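Local coordinates for uncharacterized protein BAD_0989 (Bifidobacterium adolescentis ATCC 15703, PDB 3CYM) that probably binds nucleic acid and acts as a 3'-5' exonuclease of the ribonuclease D type, although its function remains uncharacterized, at residues Tyr359-Val365 / Cys397-Pro402; Glu385-Lys389 / Trp419-Val424. All blocks are in the same frame, centred on the assembly; numbering follows the deposited sequence. Where two conformers were deposited one is given.

Contact 1: Tyr359-Val365 / Cys397-Pro402; sequences YPERLQV and CWTDEP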
loop_
_atom_site.group_PDB
_atom_site.type_symbol
_atom_site.label_atom_id
_atom_site.label_comp_id
_atom_site.label_asym_id
_atom_site.label_seq_id
_atom_site.Cartn_x
_atom_site.Cartn_y
_atom_site.Cartn_z
ATOM N N TYR A 359 -21.775 16.345 -18.654
ATOM C CA TYR A 359 -20.939 17.469 -19.097
ATOM C C TYR A 359 -20.191 17.133 -20.396
ATOM O O TYR A 359 -18.964 17.005 -20.380
ATOM C CB TYR A 359 -19.928 17.857 -18.004
ATOM C CG TYR A 359 -20.547 18.316 -16.700
ATOM C CD1 TYR A 359 -20.823 19.663 -16.472
ATOM C CD2 TYR A 359 -20.856 17.402 -15.690
ATOM C CE1 TYR A 359 -21.393 20.089 -15.271
ATOM C CE2 TYR A 359 -21.434 17.814 -14.493
ATOM C CZ TYR A 359 -21.691 19.159 -14.287
ATOM O OH TYR A 359 -22.254 19.569 -13.102
ATOM N N PRO A 360 -20.922 16.989 -21.526
ATOM C CA PRO A 360 -20.272 16.546 -22.761
ATOM C C PRO A 360 -19.279 17.564 -23.309
ATOM O O PRO A 360 -18.307 17.175 -23.955
ATOM C CB PRO A 360 -21.446 16.365 -23.737
ATOM C CG PRO A 360 -22.668 16.314 -22.883
ATOM C CD PRO A 360 -22.361 17.228 -21.746
ATOM N N GLU A 361 -19.522 18.844 -23.026
ATOM C CA GLU A 361 -18.663 19.943 -23.470
ATOM C C GLU A 361 -17.327 19.965 -22.734
ATOM O O GLU A 361 -16.296 20.243 -23.338
ATOM C CB GLU A 361 -19.375 21.296 -23.310
ATOM C CG GLU A 361 -20.435 21.585 -24.378
ATOM C CD GLU A 361 -21.735 20.821 -24.160
ATOM O OE1 GLU A 361 -22.214 20.172 -25.118
ATOM O OE2 GLU A 361 -22.267 20.860 -23.027
ATOM N N ARG A 362 -17.358 19.674 -21.433
ATOM C CA ARG A 362 -16.147 19.500 -20.631
ATOM C C ARG A 362 -15.344 18.284 -21.102
ATOM O O ARG A 362 -14.112 18.336 -21.138
ATOM C CB ARG A 362 -16.488 19.359 -19.141
ATOM C CG ARG A 362 -16.923 20.662 -18.460
ATOM C CD ARG A 362 -17.228 20.472 -16.973
ATOM N NE ARG A 362 -17.826 21.673 -16.380
ATOM C CZ ARG A 362 -18.162 21.800 -15.097
ATOM N NH1 ARG A 362 -17.966 20.803 -14.240
ATOM N NH2 ARG A 362 -18.698 22.929 -14.663
ATOM N N LEU A 363 -16.047 17.206 -21.471
ATOM C CA LEU A 363 -15.416 15.973 -21.959
ATOM C C LEU A 363 -14.668 16.139 -23.289
ATOM O O LEU A 363 -13.606 15.530 -23.481
ATOM C CB LEU A 363 -16.424 14.818 -22.047
ATOM C CG LEU A 363 -15.840 13.436 -22.405
ATOM C CD1 LEU A 363 -14.932 12.867 -21.313
ATOM C CD2 LEU A 363 -16.928 12.443 -22.766
ATOM N N GLN A 364 -15.224 16.948 -24.191
ATOM C CA GLN A 364 -14.567 17.278 -25.458
ATOM C C GLN A 364 -13.190 17.898 -25.246
ATOM O O GLN A 364 -12.226 17.548 -25.939
ATOM C CB GLN A 364 -15.437 18.220 -26.289
ATOM C CG GLN A 364 -15.977 17.591 -27.555
ATOM C CD GLN A 364 -17.201 16.725 -27.335
ATOM O OE1 GLN A 364 -17.393 15.729 -28.029
ATOM N NE2 GLN A 364 -18.043 17.105 -26.378
ATOM N N VAL A 365 -13.109 18.811 -24.279
ATOM C CA VAL A 365 -11.851 19.451 -23.879
ATOM C C VAL A 365 -10.889 18.434 -23.251
ATOM O O VAL A 365 -9.701 18.407 -23.592
ATOM C CB VAL A 365 -12.112 20.629 -22.904
ATOM C CG1 VAL A 365 -10.798 21.212 -22.350
ATOM C CG2 VAL A 365 -12.926 21.706 -23.602
ATOM N N CYS A 397 -9.764 19.932 -16.349
ATOM C CA CYS A 397 -10.826 20.100 -17.329
ATOM C C CYS A 397 -12.214 20.152 -16.684
ATOM O O CYS A 397 -13.215 20.363 -17.369
ATOM C CB CYS A 397 -10.739 19.004 -18.389
ATOM S SG CYS A 397 -9.196 19.079 -19.331
ATOM N N TRP A 398 -12.261 19.993 -15.361
ATOM C CA TRP A 398 -13.511 20.054 -14.601
ATOM C C TRP A 398 -13.944 21.497 -14.352
ATOM O O TRP A 398 -13.957 21.984 -13.217
ATOM C CB TRP A 398 -13.368 19.286 -13.288
ATOM C CG TRP A 398 -14.675 19.003 -12.600
ATOM C CD1 TRP A 398 -15.035 19.402 -11.349
ATOM C CD2 TRP A 398 -15.798 18.277 -13.131
ATOM N NE1 TRP A 398 -16.305 18.967 -11.061
ATOM C CE2 TRP A 398 -16.798 18.275 -12.135
ATOM C CE3 TRP A 398 -16.055 17.627 -14.348
ATOM C CZ2 TRP A 398 -18.034 17.650 -12.316
ATOM C CZ3 TRP A 398 -17.285 17.004 -14.526
ATOM C CH2 TRP A 398 -18.253 17.018 -13.512
ATOM N N THR A 399 -14.305 22.166 -15.441
ATOM C CA THR A 399 -14.586 23.593 -15.455
ATOM C C THR A 399 -15.306 23.964 -16.761
ATOM O O THR A 399 -15.124 23.318 -17.801
ATOM C CB THR A 399 -13.286 24.444 -15.292
ATOM O OG1 THR A 399 -13.582 25.833 -15.460
ATOM C CG2 THR A 399 -12.219 24.038 -16.307
ATOM N N ASP A 400 -16.126 25.004 -16.701
ATOM C CA ASP A 400 -16.755 25.539 -17.903
ATOM C C ASP A 400 -15.930 26.689 -18.495
ATOM O O ASP A 400 -16.326 27.316 -19.487
ATOM C CB ASP A 400 -18.192 25.964 -17.603
ATOM C CG ASP A 400 -19.097 24.778 -17.309
ATOM O OD1 ASP A 400 -19.974 24.908 -16.431
ATOM O OD2 ASP A 400 -18.927 23.707 -17.940
ATOM N N GLU A 401 -14.773 26.943 -17.884
ATOM C CA GLU A 401 -13.837 27.964 -18.341
ATOM C C GLU A 401 -12.408 27.391 -18.441
ATOM O O GLU A 401 -11.511 27.866 -17.731
ATOM C CB GLU A 401 -13.859 29.159 -17.375
ATOM C CG GLU A 401 -15.174 29.938 -17.324
ATOM C CD GLU A 401 -15.389 30.658 -15.995
ATOM O OE1 GLU A 401 -15.188 30.041 -14.926
ATOM O OE2 GLU A 401 -15.770 31.845 -16.018
ATOM N N PRO A 402 -12.181 26.384 -19.327
ATOM C CA PRO A 402 -10.855 25.736 -19.321
ATOM C C PRO A 402 -9.747 26.600 -19.913
ATOM O O PRO A 402 -8.577 26.388 -19.610
ATOM C CB PRO A 402 -11.066 24.481 -20.177
ATOM C CG PRO A 402 -12.162 24.841 -21.105
ATOM C CD PRO A 402 -13.063 25.802 -20.361
#
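R362, in the first turn of helix 360-380, reaches across to W398 and D400 in the loop after helix 390-397, combining a salt bridge with a cation-pi contact in a helical region consistent with the HRDC-like class. Its CB faces the carbonyl oxygen of C397. With CG anti to the carbonyl carbon (chi1 -73°) and the chain extended to NE, R362 CG passes 3.3 Å from T399 O and CD runs on beside T399 N. The tip then grips D400 side-on: NE donates to OD2 at 2.8 Å and NH2 to OD1 at 2.9 Å, both oxygens met from above the carboxylate plane. NH1 lies over the W398 ring, R362 CZ being 4.7 Å from the centroid of its six-membered ring, with the two planes 83° apart. A leucine in place of R362 would probably leave the D400 carboxylate without its charged mate and the W398 face without its cation. The Y359 ring backs the guanidinium face opposite T399 N and receives the edge of W398 in a T-shaped pair, planes at 67°. Farther along, V365 CG1 packs 4.0 Å from C397 SG and 3.9 Å from P402 CB.

Contact 2: Glu385-Lys389 / Trp419-Val424; sequences EIVIK and WQVSLV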
loop_
_atom_site.group_PDB
_atom_site.type_symbol
_atom_site.label_atom_id
_atom_site.label_comp_id
_atom_site.label_asym_id
_atom_site.label_seq_id
_atom_site.Cartn_x
_atom_site.Cartn_y
_atom_site.Cartn_z
ATOM N N GLU A 385 -0.074 7.049 -17.686
ATOM C CA GLU A 385 -0.401 7.327 -16.289
ATOM C C GLU A 385 0.816 7.785 -15.493
ATOM O O GLU A 385 0.656 8.448 -14.476
ATOM C CB GLU A 385 -1.108 6.140 -15.612
ATOM C CG GLU A 385 -0.224 4.966 -15.172
ATOM C CD GLU A 385 -1.031 3.846 -14.503
ATOM O OE1 GLU A 385 -2.257 4.002 -14.336
ATOM O OE2 GLU A 385 -0.438 2.805 -14.146
ATOM N N ILE A 386 2.014 7.452 -15.978
ATOM C CA ILE A 386 3.288 7.844 -15.346
ATOM C C ILE A 386 3.726 9.260 -15.779
ATOM O O ILE A 386 4.246 10.031 -14.961
ATOM C CB ILE A 386 4.388 6.755 -15.602
ATOM C CG1 ILE A 386 4.056 5.477 -14.824
ATOM C CG2 ILE A 386 5.805 7.225 -15.238
ATOM C CD1 ILE A 386 4.142 5.602 -13.275
ATOM N N VAL A 387 3.488 9.594 -17.053
ATOM C CA VAL A 387 3.743 10.936 -17.618
ATOM C C VAL A 387 3.138 12.045 -16.741
ATOM O O VAL A 387 3.804 13.034 -16.425
ATOM C CB VAL A 387 3.206 11.044 -19.083
ATOM C CG1 VAL A 387 3.322 12.456 -19.607
ATOM C CG2 VAL A 387 3.964 10.114 -20.001
ATOM N N ILE A 388 1.876 11.853 -16.355
ATOM C CA ILE A 388 1.189 12.673 -15.357
ATOM C C ILE A 388 -0.009 11.877 -14.846
ATOM O O ILE A 388 -0.582 11.080 -15.599
ATOM C CB ILE A 388 0.764 14.072 -15.917
ATOM C CG1 ILE A 388 0.221 14.974 -14.794
ATOM C CG2 ILE A 388 -0.191 13.934 -17.112
ATOM C CD1 ILE A 388 0.362 16.434 -15.062
ATOM N N LYS A 389 -0.357 12.070 -13.569
ATOM C CA LYS A 389 -1.507 11.398 -12.954
ATOM C C LYS A 389 -2.808 11.788 -13.639
ATOM O O LYS A 389 -3.157 12.968 -13.668
ATOM C CB LYS A 389 -1.600 11.695 -11.457
ATOM C CG LYS A 389 -2.628 10.829 -10.735
ATOM C CD LYS A 389 -2.627 11.079 -9.242
ATOM C CE LYS A 389 -3.802 10.398 -8.571
ATOM N NZ LYS A 389 -3.978 10.919 -7.179
ATOM N N TRP A 419 9.222 18.055 -13.744
ATOM C CA TRP A 419 9.491 17.421 -15.040
ATOM C C TRP A 419 8.211 17.108 -15.817
ATOM O O TRP A 419 8.202 17.174 -17.045
ATOM C CB TRP A 419 10.363 16.166 -14.903
ATOM C CG TRP A 419 9.696 14.959 -14.274
ATOM C CD1 TRP A 419 9.679 14.635 -12.948
ATOM C CD2 TRP A 419 8.980 13.913 -14.948
ATOM N NE1 TRP A 419 8.990 13.462 -12.749
ATOM C CE2 TRP A 419 8.560 12.989 -13.961
ATOM C CE3 TRP A 419 8.655 13.662 -16.289
ATOM C CZ2 TRP A 419 7.812 11.841 -14.269
ATOM C CZ3 TRP A 419 7.922 12.516 -16.596
ATOM C CH2 TRP A 419 7.506 11.624 -15.589
ATOM N N GLN A 420 7.142 16.789 -15.087
ATOM C CA GLN A 420 5.862 16.442 -15.686
ATOM C C GLN A 420 5.226 17.683 -16.268
ATOM O O GLN A 420 4.759 17.656 -17.391
ATOM C CB GLN A 420 4.936 15.791 -14.666
ATOM C CG GLN A 420 5.518 14.551 -14.042
ATOM C CD GLN A 420 4.560 13.836 -13.149
ATOM O OE1 GLN A 420 3.924 14.437 -12.286
ATOM N NE2 GLN A 420 4.440 12.535 -13.349
ATOM N N VAL A 421 5.260 18.771 -15.501
ATOM C CA VAL A 421 4.792 20.097 -15.924
ATOM C C VAL A 421 5.569 20.641 -17.136
ATOM O O VAL A 421 4.970 21.090 -18.106
ATOM C CB VAL A 421 4.839 21.101 -14.737
ATOM C CG1 VAL A 421 4.451 22.500 -15.179
ATOM C CG2 VAL A 421 3.921 20.638 -13.622
ATOM N N SER A 422 6.895 20.581 -17.081
ATOM C CA SER A 422 7.743 20.996 -18.198
ATOM C C SER A 422 7.531 20.199 -19.484
ATOM O O SER A 422 7.619 20.751 -20.573
ATOM C CB SER A 422 9.206 20.916 -17.792
ATOM O OG SER A 422 9.470 21.823 -16.738
ATOM N N LEU A 423 7.251 18.905 -19.347
ATOM C CA LEU A 423 6.995 18.033 -20.490
ATOM C C LEU A 423 5.597 18.221 -21.072
ATOM O O LEU A 423 5.396 18.108 -22.274
ATOM C CB LEU A 423 7.202 16.570 -20.091
ATOM C CG LEU A 423 7.219 15.487 -21.169
ATOM C CD1 LEU A 423 8.353 15.700 -22.177
ATOM C CD2 LEU A 423 7.307 14.118 -20.524
ATOM N N VAL A 424 4.634 18.540 -20.221
ATOM C CA VAL A 424 3.236 18.368 -20.591
ATOM C C VAL A 424 2.462 19.677 -20.786
ATOM O O VAL A 424 1.687 19.790 -21.732
ATOM C CB VAL A 424 2.550 17.359 -19.590
ATOM C CG1 VAL A 424 1.181 17.802 -19.093
ATOM C CG2 VAL A 424 2.540 15.946 -20.165
HETATM O O HOH W 1 1.400 13.357 -11.703
#
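W419 meets the end of helix 384-387 with the far rim of its indole, CH2 lying 3.7 Å from I386 O. Its first torsion (chi1 71°), with CG between the backbone N and the carbonyl carbon, lays the indole against Q420 CG and leaves CH2 near that oxygen. The ring's orientation has further support, since NE1 is hydrogen-bonded to E199 and the indole stacks on W195. Next, Q420 runs its CG over the centre of one W419 ring face. The same CG lies 3.3 Å from V387 O, so one methylene touches both the indole face and the carbonyl oxygen. At its amide, Q420 NE2 is 3.0 Å from I386 O. A bound glycerol, probably from the crystallisation liquor, hydrogen-bonds to I386 O. OE1 of the buried Q420 has two donors: R417 N, and a water that gives to Q420 OE1 at 2.8 Å while accepting from K389 N at 2.9 Å, bridging the Q420 side chain to the backbone just past helix 384-387. One turn on, contact becomes apolar. L423 CD2 comes within 4.4 Å of V387 CG1, and V424 closes the row, its CG2 3.6 Å from V387 CG1 and its CG1 4.3 Å from I388 CD1. I376 of helix 360-380 touches both L423 and V424, so three helices meet here, an arrangement consistent with the all-helical bundle of an HRDC-like domain.

In the fold
Contacts 1 and 2 lie in the same C-terminal helical region, their centres 20 Å apart and their nearest atoms about 10 Å apart. Along the chain the segments alternate, 359-365, 385-389, 397-402 and 419-424, so the two pairings cross. Two long helices connect them: helix 360-380 begins in contact 1 and, farther along, lends V373, I376 and A377 to contact 2, while helix 418-433, whose first turns form contact 2, brings I432 against V365 and P402. The contacts thus tie different ends of one helical bundle: contact 2 at the face toward helix 121-127 of the exonuclease part, where I386 and W419 touch L127, and contact 1 at the far end. Neither includes a residue of the sodium site.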